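Local atomic coordinates of Rho guanine nucleotide exchange factor 12 (Homo sapiens, PDB entry 1TXD), a protein that acts as a guanine nucleotide exchange factor for the RhoA GTPase, a job of its DH domain, which this chain contains together with the PH domain. Residues F33-A38 and M171-K176; I80-Q85 and L106-G111; S126-A131 and I166-M171. The protein carries 1 engineered substitution. All blocks are in the same frame, centred on the assembly; numbering follows the deposited sequence.

Interaction 1: F33-A38 and M171-K176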
# COMPACT_ATOMS: atom_id res chain seq x y z
N PHE A 33 -15.55 19.16 6.54
CA PHE A 33 -15.54 19.99 5.35
C PHE A 33 -14.19 20.67 5.13
O PHE A 33 -13.66 20.57 4.05
CB PHE A 33 -16.66 21.03 5.36
CG PHE A 33 -18.07 20.43 5.32
CD1 PHE A 33 -18.32 19.08 5.51
CD2 PHE A 33 -19.16 21.27 5.12
CE1 PHE A 33 -19.63 18.57 5.52
CE2 PHE A 33 -20.46 20.76 5.11
CZ PHE A 33 -20.68 19.40 5.30
N TYR A 34 -13.64 21.31 6.16
CA TYR A 34 -12.42 22.08 6.06
C TYR A 34 -11.20 21.24 5.64
O TYR A 34 -10.42 21.69 4.82
CB TYR A 34 -12.14 22.80 7.39
CG TYR A 34 -10.88 23.66 7.39
CD1 TYR A 34 -10.97 25.05 7.19
CD2 TYR A 34 -9.58 23.09 7.58
CE1 TYR A 34 -9.81 25.86 7.17
CE2 TYR A 34 -8.43 23.88 7.54
CZ TYR A 34 -8.56 25.27 7.34
OH TYR A 34 -7.46 26.09 7.32
N THR A 35 -11.03 20.07 6.24
CA THR A 35 -9.88 19.22 5.97
C THR A 35 -10.07 18.54 4.62
O THR A 35 -9.10 18.11 4.04
CB THR A 35 -9.69 18.15 7.04
OG1 THR A 35 -10.91 17.41 7.20
CG2 THR A 35 -9.43 18.78 8.39
N GLU A 36 -11.31 18.45 4.12
CA GLU A 36 -11.53 18.05 2.73
C GLU A 36 -11.04 19.11 1.77
O GLU A 36 -10.48 18.78 0.72
CB GLU A 36 -13.00 17.74 2.39
CG GLU A 36 -13.17 17.16 0.98
CD GLU A 36 -12.71 15.74 0.92
OE1 GLU A 36 -12.42 15.26 -0.19
OE2 GLU A 36 -12.60 15.09 1.97
N ARG A 37 -11.25 20.39 2.10
CA ARG A 37 -10.76 21.47 1.23
C ARG A 37 -9.20 21.48 1.23
O ARG A 37 -8.57 21.62 0.19
CB ARG A 37 -11.30 22.81 1.69
CG ARG A 37 -11.34 23.90 0.62
CD ARG A 37 -12.07 25.20 1.08
NE ARG A 37 -13.27 24.89 1.87
CZ ARG A 37 -13.46 25.15 3.18
NH1 ARG A 37 -12.52 25.75 3.92
NH2 ARG A 37 -14.61 24.79 3.75
N ALA A 38 -8.62 21.30 2.40
CA ALA A 38 -7.17 21.21 2.56
C ALA A 38 -6.64 20.06 1.68
O ALA A 38 -5.63 20.22 0.99
CB ALA A 38 -6.80 21.00 4.01
N MET A 171 -3.50 8.14 1.04
CA MET A 171 -3.72 7.08 2.04
C MET A 171 -4.05 7.72 3.38
O MET A 171 -4.95 7.24 4.06
CB MET A 171 -2.49 6.15 2.13
CG MET A 171 -2.53 5.02 3.20
SD MET A 171 -3.54 3.59 2.68
CE MET A 171 -4.91 3.81 3.70
N GLN A 172 -3.35 8.79 3.77
CA GLN A 172 -3.53 9.34 5.12
C GLN A 172 -4.98 9.83 5.29
O GLN A 172 -5.62 9.59 6.29
CB GLN A 172 -2.53 10.47 5.45
CG GLN A 172 -2.64 10.94 6.97
CD GLN A 172 -2.22 9.86 8.00
OE1 GLN A 172 -1.76 8.77 7.62
NE2 GLN A 172 -2.35 10.17 9.31
N ARG A 173 -5.46 10.53 4.27
CA ARG A 173 -6.81 11.04 4.20
C ARG A 173 -7.86 9.97 4.46
O ARG A 173 -8.82 10.15 5.22
CB ARG A 173 -7.06 11.76 2.84
CG ARG A 173 -8.45 12.42 2.77
CD ARG A 173 -8.77 13.34 3.95
NE ARG A 173 -10.02 14.08 3.77
CZ ARG A 173 -10.61 14.79 4.74
NH1 ARG A 173 -10.01 14.91 5.87
NH2 ARG A 173 -11.78 15.41 4.58
N LEU A 174 -7.66 8.82 3.86
CA LEU A 174 -8.58 7.74 4.01
C LEU A 174 -8.56 7.18 5.44
O LEU A 174 -9.56 6.67 5.86
CB LEU A 174 -8.27 6.66 3.01
CG LEU A 174 -9.21 6.57 1.83
CD1 LEU A 174 -9.01 7.76 0.93
CD2 LEU A 174 -8.82 5.35 1.12
N THR A 175 -7.46 7.29 6.16
CA THR A 175 -7.45 6.86 7.59
C THR A 175 -8.26 7.83 8.45
O THR A 175 -8.73 7.44 9.50
CB THR A 175 -6.02 6.81 8.16
OG1 THR A 175 -5.49 8.14 8.20
CG2 THR A 175 -5.04 6.07 7.22
N LYS A 176 -8.48 9.06 7.96
CA LYS A 176 -9.14 10.13 8.72
C LYS A 176 -10.68 10.08 8.65
O LYS A 176 -11.37 10.43 9.60
CB LYS A 176 -8.64 11.51 8.23
CG LYS A 176 -7.16 11.85 8.53
CD LYS A 176 -6.90 11.94 10.02
CE LYS A 176 -5.40 11.96 10.38
NZ LYS A 176 -4.65 13.15 9.87

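Interaction 2: I80-Q85 and L106-G111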
# COMPACT_ATOMS: atom_id res chain seq x y z
N ILE A 80 -12.37 16.84 -5.52
CA ILE A 80 -13.06 18.08 -5.91
C ILE A 80 -14.62 17.92 -5.91
O ILE A 80 -15.32 18.78 -5.37
CB ILE A 80 -12.60 18.56 -7.27
CG1 ILE A 80 -11.19 19.12 -7.22
CG2 ILE A 80 -13.56 19.67 -7.87
CD1 ILE A 80 -10.53 19.25 -8.58
N GLY A 81 -15.16 16.84 -6.50
CA GLY A 81 -16.60 16.62 -6.49
C GLY A 81 -17.15 16.50 -5.08
O GLY A 81 -18.18 17.01 -4.77
N LEU A 82 -16.43 15.81 -4.21
CA LEU A 82 -16.85 15.59 -2.86
C LEU A 82 -16.86 16.92 -2.10
O LEU A 82 -17.81 17.23 -1.36
CB LEU A 82 -15.88 14.60 -2.18
CG LEU A 82 -16.12 14.28 -0.71
CD1 LEU A 82 -17.66 14.06 -0.36
CD2 LEU A 82 -15.27 13.06 -0.33
N ASN A 83 -15.79 17.70 -2.30
CA ASN A 83 -15.67 19.03 -1.76
C ASN A 83 -16.80 19.95 -2.25
O ASN A 83 -17.29 20.73 -1.50
CB ASN A 83 -14.33 19.64 -2.14
CG ASN A 83 -14.07 20.94 -1.44
OD1 ASN A 83 -13.85 21.97 -2.07
ND2 ASN A 83 -14.11 20.91 -0.13
N GLU A 84 -17.20 19.84 -3.51
CA GLU A 84 -18.28 20.66 -4.03
C GLU A 84 -19.62 20.27 -3.37
O GLU A 84 -20.44 21.14 -3.11
CB GLU A 84 -18.38 20.53 -5.55
CG GLU A 84 -17.31 21.28 -6.33
CD GLU A 84 -17.16 22.74 -5.91
OE1 GLU A 84 -18.19 23.41 -5.67
OE2 GLU A 84 -16.00 23.23 -5.81
N GLN A 85 -19.81 18.99 -3.06
CA GLN A 85 -21.05 18.53 -2.45
C GLN A 85 -21.09 19.01 -1.00
O GLN A 85 -22.14 19.28 -0.45
CB GLN A 85 -21.14 17.00 -2.50
CG GLN A 85 -21.28 16.42 -3.89
CD GLN A 85 -21.10 14.91 -3.88
OE1 GLN A 85 -20.09 14.40 -3.41
NE2 GLN A 85 -22.09 14.20 -4.40
N LEU A 106 -24.14 9.23 3.69
CA LEU A 106 -24.49 7.97 3.07
C LEU A 106 -24.37 7.99 1.54
O LEU A 106 -23.98 7.00 0.95
CB LEU A 106 -25.90 7.52 3.51
CG LEU A 106 -25.93 6.90 4.91
CD1 LEU A 106 -27.36 6.38 5.30
CD2 LEU A 106 -24.89 5.78 5.08
N THR A 107 -24.70 9.11 0.91
CA THR A 107 -24.45 9.32 -0.52
C THR A 107 -22.94 9.36 -0.88
O THR A 107 -22.54 8.85 -1.95
CB THR A 107 -25.15 10.63 -0.96
OG1 THR A 107 -26.56 10.48 -0.79
CG2 THR A 107 -25.02 10.85 -2.46
N TRP A 108 -22.12 9.96 -0.00
CA TRP A 108 -20.71 10.14 -0.24
C TRP A 108 -19.92 8.84 -0.03
O TRP A 108 -18.99 8.55 -0.80
CB TRP A 108 -20.13 11.25 0.66
CG TRP A 108 -20.78 12.55 0.46
CD1 TRP A 108 -21.46 12.94 -0.64
CD2 TRP A 108 -20.82 13.65 1.38
NE1 TRP A 108 -21.95 14.22 -0.46
CE2 TRP A 108 -21.56 14.68 0.76
CE3 TRP A 108 -20.31 13.88 2.66
CZ2 TRP A 108 -21.81 15.92 1.38
CZ3 TRP A 108 -20.56 15.10 3.27
CH2 TRP A 108 -21.30 16.11 2.63
N PHE A 109 -20.34 8.05 0.96
CA PHE A 109 -19.52 6.97 1.49
C PHE A 109 -20.17 5.59 1.53
O PHE A 109 -19.61 4.67 2.14
CB PHE A 109 -19.05 7.34 2.91
CG PHE A 109 -18.22 8.59 2.96
CD1 PHE A 109 -17.06 8.69 2.20
CD2 PHE A 109 -18.57 9.66 3.79
CE1 PHE A 109 -16.29 9.83 2.24
CE2 PHE A 109 -17.82 10.79 3.83
CZ PHE A 109 -16.66 10.89 3.06
N SER A 110 -21.34 5.45 0.89
CA SER A 110 -21.95 4.13 0.67
C SER A 110 -22.47 4.01 -0.76
O SER A 110 -22.53 5.00 -1.51
CB SER A 110 -23.10 3.88 1.67
OG SER A 110 -24.12 4.83 1.45
N GLY A 111 -22.91 2.83 -1.14
CA GLY A 111 -23.41 2.65 -2.49
C GLY A 111 -22.37 3.05 -3.53
O GLY A 111 -21.18 2.76 -3.35
O HOH W 1 -21.57 10.80 -4.11

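Interaction 3: S126-A131 and I166-M171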
# COMPACT_ATOMS: atom_id res chain seq x y z
N SER A 126 -2.27 1.73 -3.69
CA SER A 126 -1.61 0.41 -3.80
C SER A 126 -0.42 0.53 -4.74
O SER A 126 0.51 -0.18 -4.63
CB SER A 126 -2.58 -0.68 -4.29
OG SER A 126 -2.97 -0.44 -5.64
N ASN A 127 -0.49 1.51 -5.63
CA ASN A 127 0.61 1.85 -6.49
C ASN A 127 1.79 2.61 -5.91
O ASN A 127 2.87 2.70 -6.57
CB ASN A 127 0.15 2.74 -7.65
CG ASN A 127 1.15 2.75 -8.79
OD1 ASN A 127 1.64 1.72 -9.12
ND2 ASN A 127 1.54 3.91 -9.28
N GLN A 128 1.59 3.14 -4.71
CA GLN A 128 2.55 3.97 -4.05
C GLN A 128 3.96 3.39 -3.98
O GLN A 128 4.87 4.12 -4.28
CB GLN A 128 2.07 4.36 -2.64
CG GLN A 128 3.15 5.12 -1.85
CD GLN A 128 2.61 5.67 -0.56
OE1 GLN A 128 1.61 6.37 -0.56
NE2 GLN A 128 3.24 5.33 0.54
N PRO A 129 4.16 2.13 -3.58
CA PRO A 129 5.52 1.59 -3.51
C PRO A 129 6.13 1.51 -4.93
O PRO A 129 7.34 1.72 -5.12
CB PRO A 129 5.35 0.18 -2.91
CG PRO A 129 3.93 0.02 -2.47
CD PRO A 129 3.15 1.16 -3.16
N PHE A 130 5.31 1.17 -5.92
CA PHE A 130 5.82 1.17 -7.27
C PHE A 130 6.20 2.61 -7.63
O PHE A 130 7.20 2.83 -8.30
CB PHE A 130 4.84 0.58 -8.35
CG PHE A 130 4.43 -0.84 -8.06
CD1 PHE A 130 5.22 -1.91 -8.45
CD2 PHE A 130 3.24 -1.11 -7.39
CE1 PHE A 130 4.87 -3.21 -8.15
CE2 PHE A 130 2.88 -2.43 -7.11
CZ PHE A 130 3.67 -3.47 -7.50
N ALA A 131 5.41 3.58 -7.20
CA ALA A 131 5.57 4.96 -7.79
C ALA A 131 6.82 5.58 -7.12
O ALA A 131 7.63 6.20 -7.77
CB ALA A 131 4.36 5.79 -7.60
N ILE A 166 4.68 13.82 -0.48
CA ILE A 166 3.35 14.35 -0.76
C ILE A 166 2.41 13.24 -1.22
O ILE A 166 1.22 13.21 -0.93
CB ILE A 166 3.49 15.48 -1.82
CG1 ILE A 166 4.48 16.55 -1.34
CG2 ILE A 166 2.11 16.04 -2.13
CD1 ILE A 166 4.60 17.73 -2.29
N ILE A 167 2.93 12.31 -1.98
CA ILE A 167 2.10 11.28 -2.53
C ILE A 167 1.30 10.49 -1.53
O ILE A 167 0.12 10.25 -1.73
CB ILE A 167 3.00 10.44 -3.42
CG1 ILE A 167 3.00 11.04 -4.82
CG2 ILE A 167 2.62 8.95 -3.52
CD1 ILE A 167 4.24 10.60 -5.49
N PRO A 168 1.92 10.15 -0.40
CA PRO A 168 1.24 9.43 0.67
C PRO A 168 0.06 10.20 1.38
O PRO A 168 -0.46 9.69 2.43
CB PRO A 168 2.34 9.12 1.69
CG PRO A 168 3.69 9.21 0.97
CD PRO A 168 3.35 10.41 -0.16
N THR A 169 -0.31 11.39 0.87
CA THR A 169 -1.39 12.16 1.46
C THR A 169 -2.73 11.51 1.17
O THR A 169 -3.61 11.59 2.07
CB THR A 169 -1.41 13.62 1.03
OG1 THR A 169 -1.37 13.73 -0.40
CG2 THR A 169 -0.15 14.33 1.53
N GLN A 170 -2.90 10.84 0.01
CA GLN A 170 -4.16 10.13 -0.25
C GLN A 170 -4.45 9.02 0.79
O GLN A 170 -5.55 8.99 1.38
CB GLN A 170 -4.16 9.48 -1.61
CG GLN A 170 -5.50 8.93 -1.97
CD GLN A 170 -6.64 10.03 -2.07
OE1 GLN A 170 -6.37 11.26 -2.20
NE2 GLN A 170 -7.89 9.58 -2.01
N MET A 171 -3.50 8.14 1.04
CA MET A 171 -3.72 7.08 2.04
C MET A 171 -4.05 7.72 3.38
O MET A 171 -4.95 7.24 4.06
CB MET A 171 -2.49 6.15 2.13
CG MET A 171 -2.53 5.02 3.20
SD MET A 171 -3.54 3.59 2.68
CE MET A 171 -4.91 3.81 3.70
O HOH W 2 -1.17 7.70 -0.73

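Interaction 1: F33-A38 and M171-K176
Arg173 lays its guanidinium group against the backbone of Thr35, whose carbonyl O sits 3.7 Å above the guanidinium plane, over its centre. The arginine reaches this point by leaving its helix with CG anti to the backbone N (chi1 -176°), bending at chi2 and then running out straight. Its NH1 donates to Thr35 OG1 at 3.0 Å, the oxygen lying 24° out of the guanidinium plane. At the edge of the same group and in its plane, NH2 of Arg173 meets Glu36 OE2 at 2.8 Å in a salt bridge; NE adds a weak bond to that oxygen. The carboxylate is turned 48° from the guanidinium plane, and OE2 is met on its anti side, with the donor somewhat out of the carboxylate plane. Arginine suits a buried place that must serve several acceptors, because its donors fan out in one plane, while threonine gives a short hydroxyl close to its helix and glutamate a longer arm with a compensating charge. Both residues have further partners: the Thr35 hydroxyl donates to Glu31 O, while Glu36 OE2 is hydrogen-bonded to Tyr177 OH and OE1 to His79 ND1, which should fix the rotation of the carboxylate. The contact thus ties helix 20-57 to helix 169-186 in the DH helical bundle, with helix 72-90 packing on Glu36 through Leu82 and Met86, and helices 112-126 and 191-230 touching the neighbouring Leu174.

Interaction 2: I80-Q85 and L106-G111
Segments 80-85 and 106-111 approach most closely at Leu82 and Trp108, whose CA atoms are 7.2 Å apart, and their side chains fill the gap; no hydrogen bond crosses directly. Leu82 sends CD1 over one face of the Trp108 ring, 3.7 Å from the centroid of the five-membered ring and 20° off its normal, a CH-pi contact. The branched end of leucine serves two rings at once: while CD1 lies on the indole, CD2 reaches Phe109 CE1 at 4.3 Å. Within the second segment Trp108 CB lies 3.8 Å above the Phe109 ring plane, over its centre. Gln85 runs alongside Trp108 in the opposite direction. With CG beside the backbone N (chi1 -67°) and the chain extended beyond it, CB comes 3.5 Å from Trp108 NE1, and OE1 lies 3.4 Å from Trp108 CD1 in simple contact, amide and ring planes 42° apart. A glutamine fits this more exposed flank because its methylene groups pack on the indole while its amide stays polar: NE2 is weakly linked through a water to Thr107 O. Around the contact, Met86 and Val89 of helix 72-90 also touch Trp108, Tyr177 of helix 169-186 meets both Leu82 and Phe109, helix 191-230 lies against Phe109 through Cys204, and Glu36 of helix 20-57 touches Leu82.

Interaction 3: S126-A131 and I166-M171
A water oxygen joins three groups here: Met171 N donates to it at 3.0 Å, and it lies within hydrogen-bonding range of Ile167 O (3.0 Å) and Gln128 OE1 (3.1 Å). The site is the N-terminal end of helix 169-186 in the all-helical DH domain, where a type I beta turn from Ile166 to Thr169 leads into the first helical turn and Pro168 holds the N-cap position. Ile167 O, still in the turn, is 5.0 Å from Met171 N, too far for a direct bond, and the water spans the interval. Gln128, on helix 128-141, gets there by extension: its CG is anti to the backbone N (chi1 174°) and chi2 is also straight. The extended side chain crosses that of Pro168 at about a right angle. Its OE1 packs 3.3 Å from Pro168 CA, and Ile167 CG2 lies 4.1 Å from Gln128 OE1, a loose van der Waals approach. Glutamine has both the length and the polar end needed to reach the water, whereas proline, lacking an N-H, suits a helix start where no backbone donor is required. The turn is closed by Thr169, whose N and side chain both donate to Ile166 O; the hydroxyl OG1 reaches that oxygen at 2.7 Å, nearly in line with the carbonyl bond (167°).

Overall arrangement
All three contacts lie within the DH helical bundle. Interactions 1 and 2 have centres 13 Å apart and touch directly: Glu36 OE1 packs 3.6 Å from Leu82 CD2, so the carboxylate of the polar cluster borders the leucine that lies on Trp108, and Phe33 CE1 comes within 4.1 Å of Trp108 CH2. Interactions 1 and 3, centres 15 Å apart, are joined through helix 169-186 and share Met171; the first grips the helix a turn beyond its start, the third at the start itself. Interactions 2 and 3 stay separate, about 8 Å between nearest atoms. Together they pack five helices of the domain responsible for nucleotide exchange on RhoA.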